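16S rRNA methylase (Uncultured bacterium, PDB 7JLZ) probably transfers a methyl group from S-adenosylmethionine to an adenine of 16S rRNA in the 30S ribosomal subunit, a modification linked to aminoglycoside resistance. Local coordinates at residues V29-G34 / D95-I100; I99-G104 / C131-G136; G104-S109 / E116-I121. One frame throughout, in Å; residues are numbered along the deposited sequence.

Interaction 1: V29-G34 / D95-I100; sequences VDLGTG and DKLTII
Four backbone hydrogen bonds zip V29-L31 to the parallel strand K96-I100. V29 N donates to K96 O, V29 O accepts from T98 N, L31 N donates to T98 O at 2.8 Å, and L31 O accepts from I100 N; the L31 N bond is almost straight, 176° at the hydrogen. L97 links two residues of the other strand: with CG anti to its backbone N (chi1 174°), it puts CD1 3.8 Å from V29 CG1. The same methyl lies 3.9 Å from L31 CG, so it touches both residues. On the opposite face D30 and T98 stand side by side, D30 OD1 3.4 Å from T98 CB. Y38 of helix 37-45 packs over both, while I121 and I124 of helix 120-124 cover L97, so helices lie on either face of the sheet. After L31 the chain leaves the strand at G32, where a side chain would collide with I100 O; G32 CA instead approaches that oxygen to 3.3 Å. E55 accepts a hydrogen bond from G32 N. The sequence DLGTG at the end of this strand matches the first motif of class I methyltransferases, the glycine-rich loop that usually borders S-adenosylmethionine. The four backbone bonds are consistent with a firm base for that loop, and the closeness of D30 to E28, itself weakly hydrogen-bonded to T98 OG1, would probably raise one or both pKa values.

Interaction 2: I99-G104 / C131-G136; sequences IILPWG and CEIVLG
L101, the residue just beyond strand 94-100, reaches strand 129-135 with CB and one methyl. Its CB lies 4.0 Å from V134 O, the oxygen to which L101 N also donates a long hydrogen bond of 3.2 Å. From there CG turns anti to the carbonyl carbon (chi1 -74°), and the extended second torsion carries CD1 on to the neighbouring strand. That methyl meets L135 CD2 at 3.5 Å, tighter than usual van der Waals contact, with the two leucines running side by side. It also touches I133 CG2 at 4.1 Å, crossing that isoleucine obliquely. The other branch, CD2, lies against the carbonyl oxygen of L106.

Strands 94-100 and 129-135 are the parallel fourth and fifth strands of the Rossmann-like sheet of class I methyltransferases, and the loop leaving the fourth commonly borders the active site in this fold. Here it reads LPWG, with a cis peptide before P102 that turns the chain sharply. A water donates to both L101 O, at 2.6 Å, and V134 O, bridging the strands where direct pairing stops.

Farther back the ladder is regular: I99 N donates to E132 O at 2.7 Å, and I99 O accepts from V134 N. Beta-branched I99, I133 and V134 suit such extended backbone. I99 CD1 touches the small thiol of C131, 3.9 Å from SG, and both I99 and C131 touch I121 of helix 120-124.

Interaction 3: G104-S109 / E116-I121; sequences GSLLQS and EKNSLI
A single hydrogen bond ties the two segments: L107 N donates to N118 OD1 at 2.9 Å, with 159° at the hydrogen. The donor stands above the plane of the amide, 37° out of it, so the N-H comes down on the carboxamide at a slant. Asparagine suits the place because its other end, ND2, is a donor and makes a weak bond to N170, which would help fix which way round the amide lies. L107 is the third residue of a type II beta turn from S105 to Q108, closed by Q108 N to S105 O at 3.2 Å. The central peptide of the turn, flipped by L106 psi of 122°, presents the L107 N-H to N118, and L107 itself takes the left-handed conformation.

Apolar contacts come from the two leucines at the corners of that turn. L106, with CG anti to the backbone N, lays CD1 4.0 Å from I121 CG1, crossing obliquely. L107 CD1 meets I121 CD1 at 3.7 Å, the two chains crossing at about a right angle, while L107 CD2 rests against the amide of N118.

A mixed contact lies on the more open flank, where S105 OG touches the aliphatic part of K117, at 3.5 Å from CD. The hydroxyl itself is hydrogen-bonded to E84, and K117 NZ makes a long, weak ion pair with the same E84.

The turn and helix 120-124 lie next to each other on the same face of the sheet: L106 packs on I99, L107 on I133, and I121 on L97, I99 and C131.

Interactions 1 and 2 are adjoining steps across one parallel sheet. Strand 94-100 is the middle member, pairing with 26-31 on one edge and 129-135 on the other, and the centres of the two interactions lie about 7 Å apart. I99 and I100 belong to both, and K96 to E132 is a salt bridge between them. Interaction 3 lies about 11 Å from interaction 2 and 13 Å from interaction 1, on the face bearing L97, I99 and I133. Along the chain the link from strand 94-100 to 129-135 passes through this turn and the helices that follow. The loops after strands 26-31 and 94-100 leave the same end of the sheet, consistent with a cofactor and substrate site there.

Interaction 1: V29-G34 / D95-I100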
loop_
_atom_site.group_PDB
_atom_site.type_symbol
_atom_site.label_atom_id
_atom_site.label_comp_id
_atom_site.label_asym_id
_atom_site.label_seq_id
_atom_site.Cartn_x
_atom_site.Cartn_y
_atom_site.Cartn_z
ATOM N N VAL A 29 -6.074 -2.539 -1.353
ATOM C CA VAL A 29 -5.552 -1.262 -1.828
ATOM C C VAL A 29 -4.065 -1.223 -1.513
ATOM O O VAL A 29 -3.668 -1.504 -0.377
ATOM C CB VAL A 29 -6.289 -0.076 -1.178
ATOM C CG1 VAL A 29 -5.593 1.236 -1.503
ATOM C CG2 VAL A 29 -7.773 -0.083 -1.621
ATOM N N ASP A 30 -3.256 -0.842 -2.502
ATOM C CA ASP A 30 -1.794 -0.900 -2.416
ATOM C C ASP A 30 -1.208 0.488 -2.645
ATOM O O ASP A 30 -1.355 1.055 -3.732
ATOM C CB ASP A 30 -1.245 -1.884 -3.449
ATOM C CG ASP A 30 -1.684 -3.288 -3.176
ATOM O OD1 ASP A 30 -1.520 -3.719 -2.021
ATOM O OD2 ASP A 30 -2.220 -3.950 -4.084
ATOM N N LEU A 31 -0.526 1.023 -1.633
ATOM C CA LEU A 31 0.068 2.349 -1.693
ATOM C C LEU A 31 1.576 2.229 -1.637
ATOM O O LEU A 31 2.104 1.373 -0.922
ATOM C CB LEU A 31 -0.389 3.219 -0.520
ATOM C CG LEU A 31 -1.882 3.247 -0.242
ATOM C CD1 LEU A 31 -2.148 4.171 0.936
ATOM C CD2 LEU A 31 -2.593 3.717 -1.500
ATOM N N GLY A 32 2.265 3.099 -2.367
ATOM C CA GLY A 32 3.716 3.112 -2.311
ATOM C C GLY A 32 4.401 2.082 -3.182
ATOM O O GLY A 32 5.557 1.728 -2.910
ATOM N N THR A 33 3.732 1.576 -4.208
ATOM C CA THR A 33 4.327 0.516 -5.020
ATOM C C THR A 33 5.309 1.039 -6.059
ATOM O O THR A 33 5.918 0.223 -6.763
ATOM C CB THR A 33 3.236 -0.316 -5.712
ATOM O OG1 THR A 33 2.552 0.493 -6.669
ATOM C CG2 THR A 33 2.215 -0.843 -4.694
ATOM N N GLY A 34 5.508 2.354 -6.168
ATOM C CA GLY A 34 6.475 2.847 -7.141
ATOM C C GLY A 34 5.886 2.903 -8.537
ATOM O O GLY A 34 5.494 3.972 -9.013
ATOM N N ASP A 95 -10.512 -4.642 2.159
ATOM C CA ASP A 95 -10.297 -5.704 3.136
ATOM C C ASP A 95 -8.849 -5.731 3.605
ATOM O O ASP A 95 -8.563 -6.157 4.734
ATOM C CB ASP A 95 -10.684 -7.053 2.532
ATOM C CG ASP A 95 -12.143 -7.108 2.120
ATOM O OD1 ASP A 95 -13.017 -7.121 3.019
ATOM O OD2 ASP A 95 -12.413 -7.115 0.898
ATOM N N LYS A 96 -7.928 -5.295 2.753
ATOM C CA LYS A 96 -6.524 -5.194 3.119
ATOM C C LYS A 96 -5.940 -3.940 2.498
ATOM O O LYS A 96 -6.230 -3.618 1.345
ATOM C CB LYS A 96 -5.717 -6.414 2.675
ATOM C CG LYS A 96 -4.267 -6.346 3.168
ATOM C CD LYS A 96 -3.395 -7.473 2.665
ATOM C CE LYS A 96 -2.001 -7.358 3.280
ATOM N NZ LYS A 96 -1.081 -8.423 2.800
ATOM N N LEU A 97 -5.109 -3.247 3.275
ATOM C CA LEU A 97 -4.395 -2.052 2.849
ATOM C C LEU A 97 -2.916 -2.323 3.059
ATOM O O LEU A 97 -2.489 -2.565 4.190
ATOM C CB LEU A 97 -4.830 -0.825 3.656
ATOM C CG LEU A 97 -4.062 0.468 3.410
ATOM C CD1 LEU A 97 -4.183 0.922 1.964
ATOM C CD2 LEU A 97 -4.589 1.551 4.364
ATOM N N THR A 98 -2.148 -2.306 1.982
ATOM C CA THR A 98 -0.701 -2.474 2.075
ATOM C C THR A 98 -0.027 -1.149 1.744
ATOM O O THR A 98 -0.328 -0.527 0.717
ATOM C CB THR A 98 -0.223 -3.608 1.163
ATOM O OG1 THR A 98 -0.827 -4.834 1.610
ATOM C CG2 THR A 98 1.320 -3.766 1.213
ATOM N N ILE A 99 0.870 -0.710 2.632
ATOM C CA ILE A 99 1.524 0.582 2.532
ATOM C C ILE A 99 3.026 0.328 2.491
ATOM O O ILE A 99 3.618 -0.054 3.506
ATOM C CB ILE A 99 1.172 1.505 3.705
ATOM C CG1 ILE A 99 -0.350 1.645 3.872
ATOM C CG2 ILE A 99 1.805 2.862 3.484
ATOM C CD1 ILE A 99 -0.751 2.378 5.146
ATOM N N ILE A 100 3.645 0.520 1.327
ATOM C CA ILE A 100 5.089 0.384 1.190
ATOM C C ILE A 100 5.648 1.799 1.257
ATOM O O ILE A 100 5.664 2.531 0.258
ATOM C CB ILE A 100 5.476 -0.344 -0.098
ATOM C CG1 ILE A 100 4.724 -1.675 -0.170
ATOM C CG2 ILE A 100 7.004 -0.539 -0.160
ATOM C CD1 ILE A 100 4.805 -2.372 -1.511
#

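Interaction 2: I99-G104 / C131-G136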
loop_
_atom_site.group_PDB
_atom_site.type_symbol
_atom_site.label_atom_id
_atom_site.label_comp_id
_atom_site.label_asym_id
_atom_site.label_seq_id
_atom_site.Cartn_x
_atom_site.Cartn_y
_atom_site.Cartn_z
ATOM N N ILE A 99 0.870 -0.710 2.632
ATOM C CA ILE A 99 1.524 0.582 2.532
ATOM C C ILE A 99 3.026 0.328 2.491
ATOM O O ILE A 99 3.618 -0.054 3.506
ATOM C CB ILE A 99 1.172 1.505 3.705
ATOM C CG1 ILE A 99 -0.350 1.645 3.872
ATOM C CG2 ILE A 99 1.805 2.862 3.484
ATOM C CD1 ILE A 99 -0.751 2.378 5.146
ATOM N N ILE A 100 3.645 0.520 1.327
ATOM C CA ILE A 100 5.089 0.384 1.190
ATOM C C ILE A 100 5.648 1.799 1.257
ATOM O O ILE A 100 5.664 2.531 0.258
ATOM C CB ILE A 100 5.476 -0.344 -0.098
ATOM C CG1 ILE A 100 4.724 -1.675 -0.170
ATOM C CG2 ILE A 100 7.004 -0.539 -0.160
ATOM C CD1 ILE A 100 4.805 -2.372 -1.511
ATOM N N LEU A 101 6.106 2.197 2.442
ATOM C CA LEU A 101 6.515 3.575 2.637
ATOM C C LEU A 101 7.764 3.878 1.804
ATOM O O LEU A 101 8.537 2.974 1.475
ATOM C CB LEU A 101 6.757 3.857 4.122
ATOM C CG LEU A 101 5.467 3.971 4.951
ATOM C CD1 LEU A 101 5.794 4.206 6.413
ATOM C CD2 LEU A 101 4.590 5.088 4.435
ATOM N N PRO A 102 7.959 5.138 1.402
ATOM C CA PRO A 102 7.069 6.278 1.630
ATOM C C PRO A 102 5.926 6.368 0.632
ATOM O O PRO A 102 5.991 5.816 -0.471
ATOM C CB PRO A 102 8.006 7.470 1.473
ATOM C CG PRO A 102 8.994 7.007 0.451
ATOM C CD PRO A 102 9.223 5.552 0.756
ATOM N N TRP A 103 4.856 7.056 1.038
ATOM C CA TRP A 103 3.771 7.418 0.133
ATOM C C TRP A 103 3.430 8.863 0.477
ATOM O O TRP A 103 2.442 9.150 1.149
ATOM C CB TRP A 103 2.569 6.483 0.270
ATOM C CG TRP A 103 1.570 6.588 -0.859
ATOM C CD1 TRP A 103 1.777 6.249 -2.172
ATOM C CD2 TRP A 103 0.207 7.045 -0.779
ATOM N NE1 TRP A 103 0.630 6.463 -2.903
ATOM C CE2 TRP A 103 -0.341 6.958 -2.074
ATOM C CE3 TRP A 103 -0.595 7.526 0.260
ATOM C CZ2 TRP A 103 -1.654 7.319 -2.356
ATOM C CZ3 TRP A 103 -1.902 7.886 -0.022
ATOM C CH2 TRP A 103 -2.415 7.781 -1.319
ATOM N N GLY A 104 4.281 9.780 0.025
ATOM C CA GLY A 104 4.013 11.190 0.247
ATOM C C GLY A 104 4.114 11.531 1.717
ATOM O O GLY A 104 5.064 11.143 2.404
ATOM N N CYS A 131 -4.169 -3.993 7.849
ATOM C CA CYS A 131 -3.191 -3.094 7.255
ATOM C C CYS A 131 -1.817 -3.734 7.357
ATOM O O CYS A 131 -1.457 -4.265 8.409
ATOM C CB CYS A 131 -3.191 -1.734 7.952
ATOM S SG CYS A 131 -1.959 -0.574 7.338
ATOM N N GLU A 132 -1.069 -3.713 6.259
ATOM C CA GLU A 132 0.314 -4.169 6.246
ATOM C C GLU A 132 1.183 -2.986 5.850
ATOM O O GLU A 132 0.870 -2.274 4.885
ATOM C CB GLU A 132 0.507 -5.343 5.276
ATOM C CG GLU A 132 1.961 -5.826 5.155
ATOM C CD GLU A 132 2.125 -7.004 4.203
ATOM O OE1 GLU A 132 1.172 -7.795 4.057
ATOM O OE2 GLU A 132 3.218 -7.138 3.600
ATOM N N ILE A 133 2.238 -2.739 6.621
ATOM C CA ILE A 133 3.143 -1.625 6.379
ATOM C C ILE A 133 4.535 -2.205 6.212
ATOM O O ILE A 133 5.030 -2.908 7.101
ATOM C CB ILE A 133 3.111 -0.589 7.515
ATOM C CG1 ILE A 133 1.715 0.013 7.651
ATOM C CG2 ILE A 133 4.112 0.521 7.258
ATOM C CD1 ILE A 133 1.628 1.114 8.700
ATOM N N VAL A 134 5.147 -1.931 5.069
ATOM C CA VAL A 134 6.513 -2.348 4.784
ATOM C C VAL A 134 7.415 -1.153 5.048
ATOM O O VAL A 134 7.203 -0.075 4.483
ATOM C CB VAL A 134 6.648 -2.848 3.340
ATOM C CG1 VAL A 134 8.118 -3.141 3.003
ATOM C CG2 VAL A 134 5.776 -4.092 3.132
ATOM N N LEU A 135 8.409 -1.338 5.918
ATOM C CA LEU A 135 9.292 -0.273 6.361
ATOM C C LEU A 135 10.716 -0.554 5.904
ATOM O O LEU A 135 11.145 -1.712 5.818
ATOM C CB LEU A 135 9.282 -0.127 7.892
ATOM C CG LEU A 135 8.031 0.453 8.552
ATOM C CD1 LEU A 135 8.187 0.520 10.071
ATOM C CD2 LEU A 135 7.767 1.827 7.992
ATOM N N GLY A 136 11.441 0.522 5.614
ATOM C CA GLY A 136 12.854 0.424 5.303
ATOM C C GLY A 136 13.290 1.222 4.087
ATOM O O GLY A 136 14.486 1.488 3.922
HETATM O O HOH W 1 9.294 1.327 3.305
#

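Interaction 3: G104-S109 / E116-I121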
loop_
_atom_site.group_PDB
_atom_site.type_symbol
_atom_site.label_atom_id
_atom_site.label_comp_id
_atom_site.label_asym_id
_atom_site.label_seq_id
_atom_site.Cartn_x
_atom_site.Cartn_y
_atom_site.Cartn_z
ATOM N N GLY A 104 4.281 9.780 0.025
ATOM C CA GLY A 104 4.013 11.190 0.247
ATOM C C GLY A 104 4.114 11.531 1.717
ATOM O O GLY A 104 5.064 11.143 2.404
ATOM N N SER A 105 3.111 12.246 2.219
ATOM C CA SER A 105 3.098 12.677 3.611
ATOM C C SER A 105 2.621 11.595 4.573
ATOM O O SER A 105 2.652 11.817 5.787
ATOM C CB SER A 105 2.212 13.908 3.757
ATOM O OG SER A 105 0.910 13.616 3.279
ATOM N N LEU A 106 2.177 10.444 4.074
ATOM C CA LEU A 106 1.563 9.438 4.935
ATOM C C LEU A 106 2.590 8.867 5.907
ATOM O O LEU A 106 3.612 8.314 5.483
ATOM C CB LEU A 106 0.960 8.322 4.087
ATOM C CG LEU A 106 0.095 7.330 4.861
ATOM C CD1 LEU A 106 -1.052 8.059 5.560
ATOM C CD2 LEU A 106 -0.432 6.239 3.949
ATOM N N LEU A 107 2.316 8.985 7.208
ATOM C CA LEU A 107 3.198 8.442 8.247
ATOM C C LEU A 107 4.615 8.988 8.104
ATOM O O LEU A 107 5.598 8.304 8.384
ATOM C CB LEU A 107 3.198 6.910 8.226
ATOM C CG LEU A 107 1.874 6.202 8.545
ATOM C CD1 LEU A 107 1.963 4.725 8.222
ATOM C CD2 LEU A 107 1.452 6.423 10.003
ATOM N N GLN A 108 4.716 10.246 7.666
ATOM C CA GLN A 108 6.010 10.814 7.306
ATOM C C GLN A 108 6.908 11.033 8.519
ATOM O O GLN A 108 8.134 10.919 8.406
ATOM C CB GLN A 108 5.807 12.128 6.558
ATOM C CG GLN A 108 7.073 12.666 5.932
ATOM C CD GLN A 108 6.797 13.604 4.777
ATOM O OE1 GLN A 108 7.422 13.500 3.721
ATOM N NE2 GLN A 108 5.859 14.529 4.970
ATOM N N SER A 109 6.333 11.351 9.677
ATOM C CA SER A 109 7.110 11.672 10.866
ATOM C C SER A 109 6.653 10.835 12.050
ATOM O O SER A 109 5.450 10.658 12.275
ATOM C CB SER A 109 6.994 13.162 11.216
ATOM O OG SER A 109 7.429 13.409 12.542
ATOM N N GLU A 116 -4.638 13.885 11.692
ATOM C CA GLU A 116 -5.711 14.123 10.733
ATOM C C GLU A 116 -5.367 13.520 9.376
ATOM O O GLU A 116 -6.218 12.895 8.731
ATOM C CB GLU A 116 -5.985 15.621 10.604
ATOM N N LYS A 117 -4.116 13.674 8.936
ATOM C CA LYS A 117 -3.700 13.069 7.674
ATOM C C LYS A 117 -3.643 11.550 7.778
ATOM O O LYS A 117 -4.123 10.839 6.886
ATOM C CB LYS A 117 -2.341 13.619 7.234
ATOM C CG LYS A 117 -2.411 14.881 6.391
ATOM C CD LYS A 117 -1.093 15.125 5.664
ATOM C CE LYS A 117 -1.068 16.499 5.009
ATOM N NZ LYS A 117 -2.295 16.765 4.206
ATOM N N ASN A 118 -3.056 11.030 8.858
ATOM C CA ASN A 118 -2.859 9.587 8.960
ATOM C C ASN A 118 -4.159 8.825 9.194
ATOM O O ASN A 118 -4.167 7.598 9.037
ATOM C CB ASN A 118 -1.845 9.261 10.063
ATOM C CG ASN A 118 -0.431 9.759 9.741
ATOM O OD1 ASN A 118 -0.065 9.946 8.576
ATOM N ND2 ASN A 118 0.368 9.971 10.785
ATOM N N SER A 119 -5.252 9.517 9.542
ATOM C CA SER A 119 -6.559 8.878 9.684
ATOM C C SER A 119 -7.063 8.276 8.377
ATOM O O SER A 119 -8.046 7.524 8.394
ATOM C CB SER A 119 -7.586 9.886 10.207
ATOM O OG SER A 119 -8.028 10.749 9.180
ATOM N N LEU A 120 -6.427 8.603 7.249
ATOM C CA LEU A 120 -6.753 7.961 5.984
ATOM C C LEU A 120 -6.638 6.448 6.078
ATOM O O LEU A 120 -7.428 5.725 5.462
ATOM C CB LEU A 120 -5.828 8.500 4.894
ATOM C CG LEU A 120 -5.893 7.844 3.519
ATOM C CD1 LEU A 120 -7.228 8.147 2.868
ATOM C CD2 LEU A 120 -4.750 8.331 2.649
ATOM N N ILE A 121 -5.669 5.955 6.851
ATOM C CA ILE A 121 -5.400 4.517 6.910
ATOM C C ILE A 121 -6.620 3.761 7.420
ATOM O O ILE A 121 -7.094 2.806 6.795
ATOM C CB ILE A 121 -4.163 4.250 7.784
ATOM C CG1 ILE A 121 -2.922 4.838 7.116
ATOM C CG2 ILE A 121 -3.976 2.758 8.029
ATOM C CD1 ILE A 121 -1.693 4.796 8.004
#